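Local coordinates for putative Fe-S biosynthesis protein (PDB 2QGO) that probably takes part in iron-sulphur cluster biosynthesis, at residues Arg19-Lys24 with Val110-Gly115; Leu26-Asp31 with Thr82-Asn87; Met88-Asp91 with Ser96-Leu99. All coordinates share one frame; numbering follows the deposited sequence.

Contact 1: residues Arg19-Lys24 with Val110-Gly115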
ATOM      1  N   ARG A  19       8.787  -1.475 -10.867  1.00 31.03           N
ATOM      2  CA  ARG A  19       7.454  -0.991 -11.191  1.00 31.18           C
ATOM      3  C   ARG A  19       7.399   0.539 -11.214  1.00 29.75           C
ATOM      4  O   ARG A  19       6.344   1.137 -11.434  1.00 29.57           O
ATOM      5  CB  ARG A  19       6.447  -1.573 -10.193  1.00 32.59           C
ATOM      6  CG  ARG A  19       6.180  -3.075 -10.414  1.00 34.21           C
ATOM      7  CD  ARG A  19       5.197  -3.292 -11.569  1.00 35.91           C
ATOM      8  NE  ARG A  19       3.817  -3.324 -11.091  1.00 38.48           N
ATOM      9  CZ  ARG A  19       2.736  -3.276 -11.862  1.00 39.72           C
ATOM     10  NH1 ARG A  19       2.838  -3.183 -13.183  1.00 39.27           N
ATOM     11  NH2 ARG A  19       1.536  -3.329 -11.305  1.00 41.23           N
ATOM     12  N   GLU A  20       8.548   1.163 -10.984  1.00 28.80           N
ATOM     13  CA  GLU A  20       8.677   2.620 -10.998  1.00 29.53           C
ATOM     14  C   GLU A  20       7.750   3.361 -10.045  1.00 28.59           C
ATOM     15  O   GLU A  20       7.284   4.449 -10.374  1.00 28.60           O
ATOM     16  CB  GLU A  20       8.423   3.159 -12.412  1.00 31.94           C
ATOM     17  CG  GLU A  20       9.287   2.557 -13.517  1.00 34.29           C
ATOM     18  CD  GLU A  20      10.761   2.855 -13.346  1.00 36.97           C
ATOM     19  OE1 GLU A  20      11.109   3.800 -12.599  1.00 38.08           O
ATOM     20  OE2 GLU A  20      11.578   2.147 -13.972  1.00 38.56           O
ATOM     21  N   ILE A  21       7.481   2.805  -8.870  1.00 26.29           N
ATOM     22  CA  ILE A  21       6.580   3.476  -7.942  1.00 26.70           C
ATOM     23  C   ILE A  21       7.143   3.713  -6.538  1.00 26.12           C
ATOM     24  O   ILE A  21       6.436   4.211  -5.671  1.00 24.86           O
ATOM     25  CB  ILE A  21       5.269   2.682  -7.793  1.00 27.17           C
ATOM     26  CG1 ILE A  21       5.584   1.281  -7.263  1.00 26.52           C
ATOM     27  CG2 ILE A  21       4.531   2.627  -9.130  1.00 25.01           C
ATOM     28  CD1 ILE A  21       4.404   0.598  -6.616  1.00 27.82           C
ATOM     29  N   LEU A  22       8.408   3.356  -6.316  1.00 26.85           N
ATOM     30  CA  LEU A  22       9.025   3.516  -5.001  1.00 28.31           C
ATOM     31  C   LEU A  22       9.134   4.977  -4.558  1.00 26.88           C
ATOM     32  O   LEU A  22       9.156   5.284  -3.367  1.00 28.19           O
ATOM     33  CB  LEU A  22      10.416   2.872  -4.999  1.00 28.87           C
ATOM     34  CG  LEU A  22      11.185   2.875  -3.669  1.00 30.43           C
ATOM     35  CD1 LEU A  22      10.414   2.106  -2.604  1.00 28.74           C
ATOM     36  CD2 LEU A  22      12.552   2.259  -3.886  1.00 31.93           C
ATOM     37  N   ASP A  23       9.194   5.868  -5.536  1.00 26.88           N
ATOM     38  CA  ASP A  23       9.323   7.301  -5.310  1.00 27.39           C
ATOM     39  C   ASP A  23       7.967   8.002  -5.267  1.00 25.90           C
ATOM     40  O   ASP A  23       7.894   9.216  -5.105  1.00 25.96           O
ATOM     41  CB  ASP A  23      10.145   7.901  -6.452  1.00 31.31           C
ATOM     42  CG  ASP A  23       9.435   7.783  -7.803  1.00 35.86           C
ATOM     43  OD1 ASP A  23       9.106   6.639  -8.231  1.00 37.47           O
ATOM     44  OD2 ASP A  23       9.188   8.841  -8.432  1.00 39.79           O
ATOM     45  N   LYS A  24       6.896   7.235  -5.421  1.00 25.00           N
ATOM     46  CA  LYS A  24       5.556   7.792  -5.443  1.00 24.18           C
ATOM     47  C   LYS A  24       4.893   7.899  -4.076  1.00 25.00           C
ATOM     48  O   LYS A  24       5.426   7.442  -3.063  1.00 22.19           O
ATOM     49  CB  LYS A  24       4.663   6.927  -6.330  1.00 24.93           C
ATOM     50  CG  LYS A  24       5.142   6.759  -7.762  1.00 23.97           C
ATOM     51  CD  LYS A  24       4.967   8.029  -8.563  1.00 24.66           C
ATOM     52  CE  LYS A  24       5.237   7.783 -10.031  1.00 25.88           C
ATOM     53  NZ  LYS A  24       5.127   9.054 -10.792  1.00 28.52           N
ATOM     54  N   VAL A 110      -0.511  -9.048  -1.847  1.00 27.87           N
ATOM     55  CA  VAL A 110      -0.935  -7.652  -1.871  1.00 27.17           C
ATOM     56  C   VAL A 110      -0.917  -7.137  -3.305  1.00 26.23           C
ATOM     57  O   VAL A 110       0.061  -7.324  -4.032  1.00 25.42           O
ATOM     58  CB  VAL A 110       0.011  -6.756  -1.019  1.00 27.43           C
ATOM     59  CG1 VAL A 110      -0.490  -5.310  -1.032  1.00 25.45           C
ATOM     60  CG2 VAL A 110       0.104  -7.284   0.414  1.00 25.37           C
ATOM     61  N   ASP A 111      -2.001  -6.483  -3.706  1.00 26.87           N
ATOM     62  CA  ASP A 111      -2.104  -5.933  -5.052  1.00 29.27           C
ATOM     63  C   ASP A 111      -1.587  -4.494  -5.127  1.00 27.98           C
ATOM     64  O   ASP A 111      -1.510  -3.788  -4.124  1.00 27.09           O
ATOM     65  CB  ASP A 111      -3.559  -5.955  -5.532  1.00 33.81           C
ATOM     66  CG  ASP A 111      -4.175  -7.332  -5.456  1.00 37.87           C
ATOM     67  OD1 ASP A 111      -3.563  -8.298  -5.973  1.00 41.00           O
ATOM     68  OD2 ASP A 111      -5.278  -7.456  -4.883  1.00 41.87           O
ATOM     69  N   ILE A 112      -1.213  -4.078  -6.327  1.00 26.17           N
ATOM     70  CA  ILE A 112      -0.745  -2.723  -6.552  1.00 26.40           C
ATOM     71  C   ILE A 112      -1.666  -2.082  -7.578  1.00 25.56           C
ATOM     72  O   ILE A 112      -1.960  -2.674  -8.617  1.00 24.30           O
ATOM     73  CB  ILE A 112       0.685  -2.693  -7.111  1.00 28.48           C
ATOM     74  CG1 ILE A 112       1.684  -3.079  -6.013  1.00 29.38           C
ATOM     75  CG2 ILE A 112       0.993  -1.300  -7.672  1.00 27.88           C
ATOM     76  CD1 ILE A 112       3.098  -3.198  -6.528  1.00 31.70           C
ATOM     77  N   GLY A 113      -2.119  -0.871  -7.287  1.00 24.71           N
ATOM     78  CA  GLY A 113      -2.995  -0.196  -8.216  1.00 24.57           C
ATOM     79  C   GLY A 113      -2.667   1.265  -8.433  1.00 23.48           C
ATOM     80  O   GLY A 113      -2.310   1.988  -7.498  1.00 22.74           O
ATOM     81  N   ASN A 114      -2.770   1.679  -9.691  1.00 22.77           N
ATOM     82  CA  ASN A 114      -2.552   3.058 -10.100  1.00 21.75           C
ATOM     83  C   ASN A 114      -3.812   3.802  -9.639  1.00 20.42           C
ATOM     84  O   ASN A 114      -4.875   3.645 -10.228  1.00 20.26           O
ATOM     85  CB  ASN A 114      -2.440   3.124 -11.625  1.00 21.60           C
ATOM     86  CG  ASN A 114      -2.314   4.542 -12.142  1.00 23.03           C
ATOM     87  OD1 ASN A 114      -2.861   5.482 -11.564  1.00 22.03           O
ATOM     88  ND2 ASN A 114      -1.605   4.701 -13.253  1.00 24.87           N
ATOM     89  N   GLY A 115      -3.678   4.611  -8.593  1.00 20.01           N
ATOM     90  CA  GLY A 115      -4.814   5.338  -8.052  1.00 21.13           C
ATOM     91  C   GLY A 115      -5.616   6.182  -9.029  1.00 22.90           C
ATOM     92  O   GLY A 115      -6.847   6.106  -9.076  1.00 21.09           O
TER
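Arg19 runs alongside Ile112, the two side chains passing in opposite directions. The arginine chain is bent at chi2 and chi3, and these bends bring NH2 to 4.2 Å from Ile112 CG2; the methyl meets the guanidinium obliquely. This is a loose van der Waals approach at the exposed margin of the contact. The chain leaves helix 10-18 through a Schellman motif, Glu20 having the positive phi (56°). Ile21 is the buried element of the loop. Its CG1 lies between the backbone N and the carbonyl carbon (chi1 60°), and CD1 extends from there to meet Ile112 tip to tip, with CD1 of Ile21 4.0 Å from CD1 of Ile112 and equally 4.0 Å from its CG2. This one methyl thus sits against both branch ends of Ile112. The arrangement is a helix-to-strand connection closing over one face of a mixed sheet: Leu16 and Trp54 also touch Ile21, while Tyr15 and Leu97 touch Ile112. From Ile21 to Lys24 the loop folds into a type I turn, closed by a 3.1 Å hydrogen bond from Lys24 N to Ile21 O. Lys24 leads into strand 25-30, its NZ in a salt bridge with Asp56.

Contact 2: residues Leu26-Asp31 with Thr82-Asn87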
ATOM      1  N   LEU A  26       2.560   6.505  -1.691  1.00 21.65           N
ATOM      2  CA  LEU A  26       1.971   5.177  -1.542  1.00 21.90           C
ATOM      3  C   LEU A  26       0.909   5.160  -0.457  1.00 22.23           C
ATOM      4  O   LEU A  26       1.073   5.769   0.598  1.00 22.40           O
ATOM      5  CB  LEU A  26       3.047   4.140  -1.218  1.00 21.02           C
ATOM      6  CG  LEU A  26       4.160   4.007  -2.254  1.00 22.00           C
ATOM      7  CD1 LEU A  26       5.156   2.964  -1.780  1.00 23.30           C
ATOM      8  CD2 LEU A  26       3.567   3.618  -3.617  1.00 19.51           C
ATOM      9  N   ILE A  27      -0.181   4.461  -0.738  1.00 21.10           N
ATOM     10  CA  ILE A  27      -1.289   4.342   0.195  1.00 23.12           C
ATOM     11  C   ILE A  27      -1.566   2.872   0.460  1.00 23.82           C
ATOM     12  O   ILE A  27      -1.940   2.132  -0.447  1.00 24.18           O
ATOM     13  CB  ILE A  27      -2.565   4.988  -0.389  1.00 24.94           C
ATOM     14  CG1 ILE A  27      -2.322   6.476  -0.643  1.00 25.56           C
ATOM     15  CG2 ILE A  27      -3.746   4.757   0.546  1.00 24.89           C
ATOM     16  CD1 ILE A  27      -3.433   7.153  -1.435  1.00 28.65           C
ATOM     17  N   LEU A  28      -1.367   2.451   1.704  1.00 24.17           N
ATOM     18  CA  LEU A  28      -1.616   1.068   2.093  1.00 26.06           C
ATOM     19  C   LEU A  28      -2.999   1.018   2.722  1.00 27.29           C
ATOM     20  O   LEU A  28      -3.280   1.732   3.676  1.00 29.43           O
ATOM     21  CB  LEU A  28      -0.561   0.599   3.102  1.00 23.69           C
ATOM     22  CG  LEU A  28      -0.737  -0.777   3.762  1.00 26.31           C
ATOM     23  CD1 LEU A  28      -0.751  -1.878   2.695  1.00 25.64           C
ATOM     24  CD2 LEU A  28       0.409  -1.010   4.767  1.00 25.13           C
ATOM     25  N   ILE A  29      -3.874   0.186   2.181  1.00 28.44           N
ATOM     26  CA  ILE A  29      -5.219   0.087   2.723  1.00 29.95           C
ATOM     27  C   ILE A  29      -5.761  -1.323   2.620  1.00 29.18           C
ATOM     28  O   ILE A  29      -5.199  -2.172   1.926  1.00 26.75           O
ATOM     29  CB  ILE A  29      -6.177   1.015   1.974  1.00 30.46           C
ATOM     30  CG1 ILE A  29      -6.197   0.629   0.498  1.00 31.84           C
ATOM     31  CG2 ILE A  29      -5.742   2.459   2.144  1.00 33.02           C
ATOM     32  CD1 ILE A  29      -7.272   1.316  -0.293  1.00 37.12           C
ATOM     33  N   THR A  30      -6.856  -1.569   3.332  1.00 30.44           N
ATOM     34  CA  THR A  30      -7.504  -2.870   3.287  1.00 32.89           C
ATOM     35  C   THR A  30      -8.383  -2.742   2.064  1.00 32.49           C
ATOM     36  O   THR A  30      -8.792  -1.643   1.699  1.00 34.33           O
ATOM     37  CB  THR A  30      -8.428  -3.114   4.498  1.00 34.78           C
ATOM     38  OG1 THR A  30      -9.542  -2.217   4.418  1.00 37.57           O
ATOM     39  CG2 THR A  30      -7.693  -2.874   5.802  1.00 35.67           C
ATOM     40  N   ASP A  31      -8.674  -3.852   1.416  1.00 33.28           N
ATOM     41  CA  ASP A  31      -9.516  -3.796   0.241  1.00 32.81           C
ATOM     42  C   ASP A  31     -10.693  -4.730   0.467  1.00 31.23           C
ATOM     43  O   ASP A  31     -10.619  -5.907   0.135  1.00 31.39           O
ATOM     44  CB  ASP A  31      -8.725  -4.236  -0.993  1.00 34.44           C
ATOM     45  CG  ASP A  31      -9.458  -3.946  -2.279  1.00 35.77           C
ATOM     46  OD1 ASP A  31     -10.668  -3.624  -2.209  1.00 36.19           O
ATOM     47  OD2 ASP A  31      -8.832  -4.046  -3.356  1.00 37.03           O
ATOM     48  N   THR A  82      -6.572   0.440  11.774  1.00 38.18           N
ATOM     49  CA  THR A  82      -7.012  -0.498  12.797  1.00 39.58           C
ATOM     50  C   THR A  82      -6.792  -1.950  12.373  1.00 39.57           C
ATOM     51  O   THR A  82      -6.682  -2.842  13.224  1.00 39.58           O
ATOM     52  CB  THR A  82      -8.497  -0.280  13.167  1.00 40.93           C
ATOM     53  OG1 THR A  82      -9.291  -0.197  11.979  1.00 42.51           O
ATOM     54  CG2 THR A  82      -8.655   1.004  13.952  1.00 41.30           C
ATOM     55  N   MET A  83      -6.713  -2.194  11.068  1.00 39.57           N
ATOM     56  CA  MET A  83      -6.483  -3.551  10.582  1.00 40.29           C
ATOM     57  C   MET A  83      -5.021  -3.818  10.229  1.00 39.68           C
ATOM     58  O   MET A  83      -4.671  -4.919   9.794  1.00 39.69           O
ATOM     59  CB  MET A  83      -7.370  -3.846   9.373  1.00 43.04           C
ATOM     60  CG  MET A  83      -8.482  -4.852   9.681  1.00 46.33           C
ATOM     61  SD  MET A  83      -9.971  -4.395   8.796  1.00 49.89           S
ATOM     62  CE  MET A  83     -10.394  -2.897   9.692  1.00 48.23           C
ATOM     63  N   LEU A  84      -4.169  -2.811  10.401  1.00 38.19           N
ATOM     64  CA  LEU A  84      -2.751  -2.987  10.118  1.00 37.98           C
ATOM     65  C   LEU A  84      -2.148  -3.462  11.428  1.00 38.86           C
ATOM     66  O   LEU A  84      -2.850  -3.523  12.441  1.00 39.65           O
ATOM     67  CB  LEU A  84      -2.118  -1.668   9.659  1.00 36.05           C
ATOM     68  CG  LEU A  84      -2.752  -1.126   8.370  1.00 34.75           C
ATOM     69  CD1 LEU A  84      -2.117   0.203   7.970  1.00 34.34           C
ATOM     70  CD2 LEU A  84      -2.582  -2.161   7.261  1.00 34.76           C
ATOM     71  N   GLY A  85      -0.867  -3.811  11.425  1.00 38.70           N
ATOM     72  CA  GLY A  85      -0.263  -4.294  12.653  1.00 37.91           C
ATOM     73  C   GLY A  85       1.012  -3.574  13.016  1.00 37.83           C
ATOM     74  O   GLY A  85       1.501  -2.758  12.239  1.00 37.74           O
ATOM     75  N   PRO A  86       1.581  -3.861  14.196  1.00 37.53           N
ATOM     76  CA  PRO A  86       2.820  -3.231  14.667  1.00 35.19           C
ATOM     77  C   PRO A  86       4.072  -3.798  14.003  1.00 33.38           C
ATOM     78  O   PRO A  86       4.192  -5.012  13.825  1.00 32.78           O
ATOM     79  CB  PRO A  86       2.790  -3.503  16.166  1.00 37.58           C
ATOM     80  CG  PRO A  86       2.158  -4.870  16.227  1.00 38.84           C
ATOM     81  CD  PRO A  86       1.017  -4.756  15.223  1.00 37.82           C
ATOM     82  N   ASN A  87       4.995  -2.910  13.639  1.00 30.35           N
ATOM     83  CA  ASN A  87       6.255  -3.290  13.001  1.00 29.05           C
ATOM     84  C   ASN A  87       6.016  -4.114  11.741  1.00 27.20           C
ATOM     85  O   ASN A  87       6.423  -5.274  11.649  1.00 26.57           O
ATOM     86  CB  ASN A  87       7.126  -4.076  13.988  1.00 30.76           C
ATOM     87  CG  ASN A  87       7.450  -3.279  15.239  1.00 32.01           C
ATOM     88  OD1 ASN A  87       7.299  -3.771  16.363  1.00 32.99           O
ATOM     89  ND2 ASN A  87       7.894  -2.044  15.053  1.00 30.47           N
TER
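Thr30 and Met83 meet with their side chains at about a right angle, whereas Leu28 and Leu84, deeper in the protein, slide past each other in opposite directions. In the first pair the threonine methyl does the touching: CG2 of Thr30 lies 3.7 Å from CB of Met83 and 4.1 Å from its SD. Thr30 holds OG1 between the backbone N and the carbonyl carbon (chi1 67°), which puts CG2 anti to the carbonyl carbon and turns the methyl, not the hydroxyl, to the loop. Met83 is bent at chi2 and chi3, and the bent chain brings its sulphur back beside the same methyl, although the residue as a whole is exposed. The second pair is wholly apolar and buried. One branch of each leucine makes the closest approach, CD2 of Leu28 standing 4.1 Å from CD2 of Leu84, with CG of Leu28 only slightly farther from that same methyl. The CB of Leu84 does not point directly at the strand; it is the end of the side chain that comes nearer. The alternation along strand 25-30 is plain here, since Leu28 and Thr30 turn to the loop while Ile29 between them points away. The touching falls into two pairs, Thr30-Met83 at the strand end and Leu28-Leu84 further in. The loop 82-87 links helix 78-81 to strand 88-93. Phe50 of strand 50-55 touches both Thr30 and Leu84, Thr76 of strand 73-76 flanks Leu84, and Asp80 of helix 78-81 accepts a hydrogen bond from Thr30 N.

Contact 3: residues Met88-Asp91 with Ser96-Leu99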
ATOM      1  N   MET A  88       5.362  -3.501  10.761  1.00 25.89           N
ATOM      2  CA  MET A  88       5.071  -4.182   9.514  1.00 24.29           C
ATOM      3  C   MET A  88       6.274  -4.329   8.601  1.00 23.19           C
ATOM      4  O   MET A  88       7.192  -3.514   8.598  1.00 22.50           O
ATOM      5  CB  MET A  88       3.957  -3.462   8.754  1.00 24.56           C
ATOM      6  CG  MET A  88       2.611  -3.512   9.453  1.00 25.98           C
ATOM      7  SD  MET A  88       1.328  -2.616   8.554  1.00 23.26           S
ATOM      8  CE  MET A  88       1.760  -0.947   9.009  1.00 25.74           C
ATOM      9  N   VAL A  89       6.244  -5.397   7.825  1.00 22.88           N
ATOM     10  CA  VAL A  89       7.284  -5.693   6.872  1.00 21.76           C
ATOM     11  C   VAL A  89       6.614  -6.044   5.550  1.00 21.74           C
ATOM     12  O   VAL A  89       5.671  -6.837   5.514  1.00 21.75           O
ATOM     13  CB  VAL A  89       8.139  -6.897   7.329  1.00 24.37           C
ATOM     14  CG1 VAL A  89       9.074  -7.330   6.204  1.00 22.98           C
ATOM     15  CG2 VAL A  89       8.943  -6.531   8.576  1.00 23.14           C
ATOM     16  N   MET A  90       7.078  -5.424   4.470  1.00 20.83           N
ATOM     17  CA  MET A  90       6.553  -5.728   3.145  1.00 21.96           C
ATOM     18  C   MET A  90       7.672  -6.496   2.438  1.00 20.03           C
ATOM     19  O   MET A  90       8.807  -6.043   2.371  1.00 20.01           O
ATOM     20  CB  MET A  90       6.210  -4.448   2.368  1.00 22.11           C
ATOM     21  CG  MET A  90       5.481  -4.697   1.029  1.00 25.83           C
ATOM     22  SD  MET A  90       3.747  -5.252   1.206  1.00 26.70           S
ATOM     23  CE  MET A  90       2.909  -3.640   1.531  1.00 28.38           C
ATOM     24  N   ASP A  91       7.347  -7.674   1.930  1.00 22.56           N
ATOM     25  CA  ASP A  91       8.331  -8.498   1.241  1.00 24.44           C
ATOM     26  C   ASP A  91       7.822  -8.870  -0.146  1.00 25.20           C
ATOM     27  O   ASP A  91       6.659  -8.631  -0.474  1.00 26.47           O
ATOM     28  CB  ASP A  91       8.608  -9.754   2.069  1.00 24.53           C
ATOM     29  CG  ASP A  91       9.727 -10.594   1.502  1.00 27.76           C
ATOM     30  OD1 ASP A  91      10.654 -10.031   0.880  1.00 26.90           O
ATOM     31  OD2 ASP A  91       9.692 -11.830   1.694  1.00 33.33           O
ATOM     32  N   SER A  96       4.925 -12.332  -5.651  1.00 36.36           N
ATOM     33  CA  SER A  96       3.908 -11.526  -4.988  1.00 35.44           C
ATOM     34  C   SER A  96       4.395 -10.682  -3.815  1.00 33.49           C
ATOM     35  O   SER A  96       5.351 -11.031  -3.128  1.00 31.86           O
ATOM     36  CB  SER A  96       2.769 -12.433  -4.521  1.00 37.20           C
ATOM     37  OG  SER A  96       3.278 -13.521  -3.757  1.00 41.13           O
ATOM     38  N   LEU A  97       3.727  -9.552  -3.606  1.00 32.47           N
ATOM     39  CA  LEU A  97       4.039  -8.666  -2.491  1.00 30.81           C
ATOM     40  C   LEU A  97       3.325  -9.269  -1.295  1.00 29.84           C
ATOM     41  O   LEU A  97       2.175  -9.681  -1.406  1.00 29.31           O
ATOM     42  CB  LEU A  97       3.487  -7.258  -2.734  1.00 30.28           C
ATOM     43  CG  LEU A  97       4.355  -6.194  -3.413  1.00 31.46           C
ATOM     44  CD1 LEU A  97       3.542  -4.916  -3.564  1.00 29.85           C
ATOM     45  CD2 LEU A  97       5.610  -5.932  -2.580  1.00 29.46           C
ATOM     46  N   SER A  98       4.000  -9.332  -0.157  1.00 29.01           N
ATOM     47  CA  SER A  98       3.390  -9.886   1.041  1.00 28.60           C
ATOM     48  C   SER A  98       3.598  -8.927   2.208  1.00 28.19           C
ATOM     49  O   SER A  98       4.685  -8.371   2.382  1.00 29.33           O
ATOM     50  CB  SER A  98       4.015 -11.235   1.374  1.00 30.61           C
ATOM     51  OG  SER A  98       5.374 -11.070   1.749  1.00 36.21           O
ATOM     52  N   LEU A  99       2.550  -8.738   2.999  1.00 27.13           N
ATOM     53  CA  LEU A  99       2.593  -7.855   4.153  1.00 25.93           C
ATOM     54  C   LEU A  99       2.439  -8.658   5.440  1.00 26.02           C
ATOM     55  O   LEU A  99       1.583  -9.536   5.533  1.00 26.17           O
ATOM     56  CB  LEU A  99       1.477  -6.817   4.063  1.00 24.94           C
ATOM     57  CG  LEU A  99       1.376  -5.851   5.247  1.00 26.77           C
ATOM     58  CD1 LEU A  99       2.561  -4.874   5.233  1.00 24.48           C
ATOM     59  CD2 LEU A  99       0.059  -5.105   5.174  1.00 26.77           C
TER
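Leu97 reaches across to Met90 and packs obliquely on it, its CD2 3.8 Å from CG of the methionine. That same methyl also approaches Asp91 O, so the leucine partly overlies the backbone of the adjacent strand. Ser98 carries the polar part of the contact. It forms an antiparallel hydrogen-bonded pair with Asp91, whose N donates to Ser98 O at 2.8 Å in a nearly straight bond (170° at the hydrogen). The return bond, from Ser98 N to Asp91 O, is equally short at 2.8 Å and almost as straight (164°). On the sheet face carrying these two side chains, OG of Ser98 comes to 3.5 Å from CB of Asp91; the aspartate carboxylate instead engages Thr9 through OD1. Leu99 forms the adjoining non-hydrogen-bonded pair with Met90, and its side chain turns to the other face. With CG anti to its backbone N (chi1 178°), it sends CD1 between two methionines, 3.9 Å from CE of Met90 and 4.0 Å from CB of Met88. Met90 is bent at chi2 and chi3, which carries its sulphur over the backbone of Ser98, SD to Ser98 O being 3.5 Å. The two segments belong to the beta hairpin of strands 88-93 and 96-101. Strand 6-8 flanks it beyond Met88 and Met90, Ile6 and Phe8 touching these methionines, and strand 104-114 lies beyond Leu97 and Leu99, where Val110 meets both leucines.

Overall arrangement
All three contacts reach the same mixed sheet. Contact 1 adjoins contact 3 directly, because strands 104-114 and 96-101 are neighbours: Val110 N lies 2.8 Å from Leu97 O, a probable hydrogen bond, and CD1 of Ile112 packs 3.5 Å from CD1 of Leu97. Contacts 2 and 3 have the closest centres, about 11 Å apart, and share an apolar seam in which CD2 of Leu28 approaches CD2 of Leu99 at 4.1 Å. Contacts 1 and 2 lie on opposite sides of the chain's centre, their centres about 15 Å apart, yet Ile21 O still comes within 3.6 Å of CD2 of Leu26.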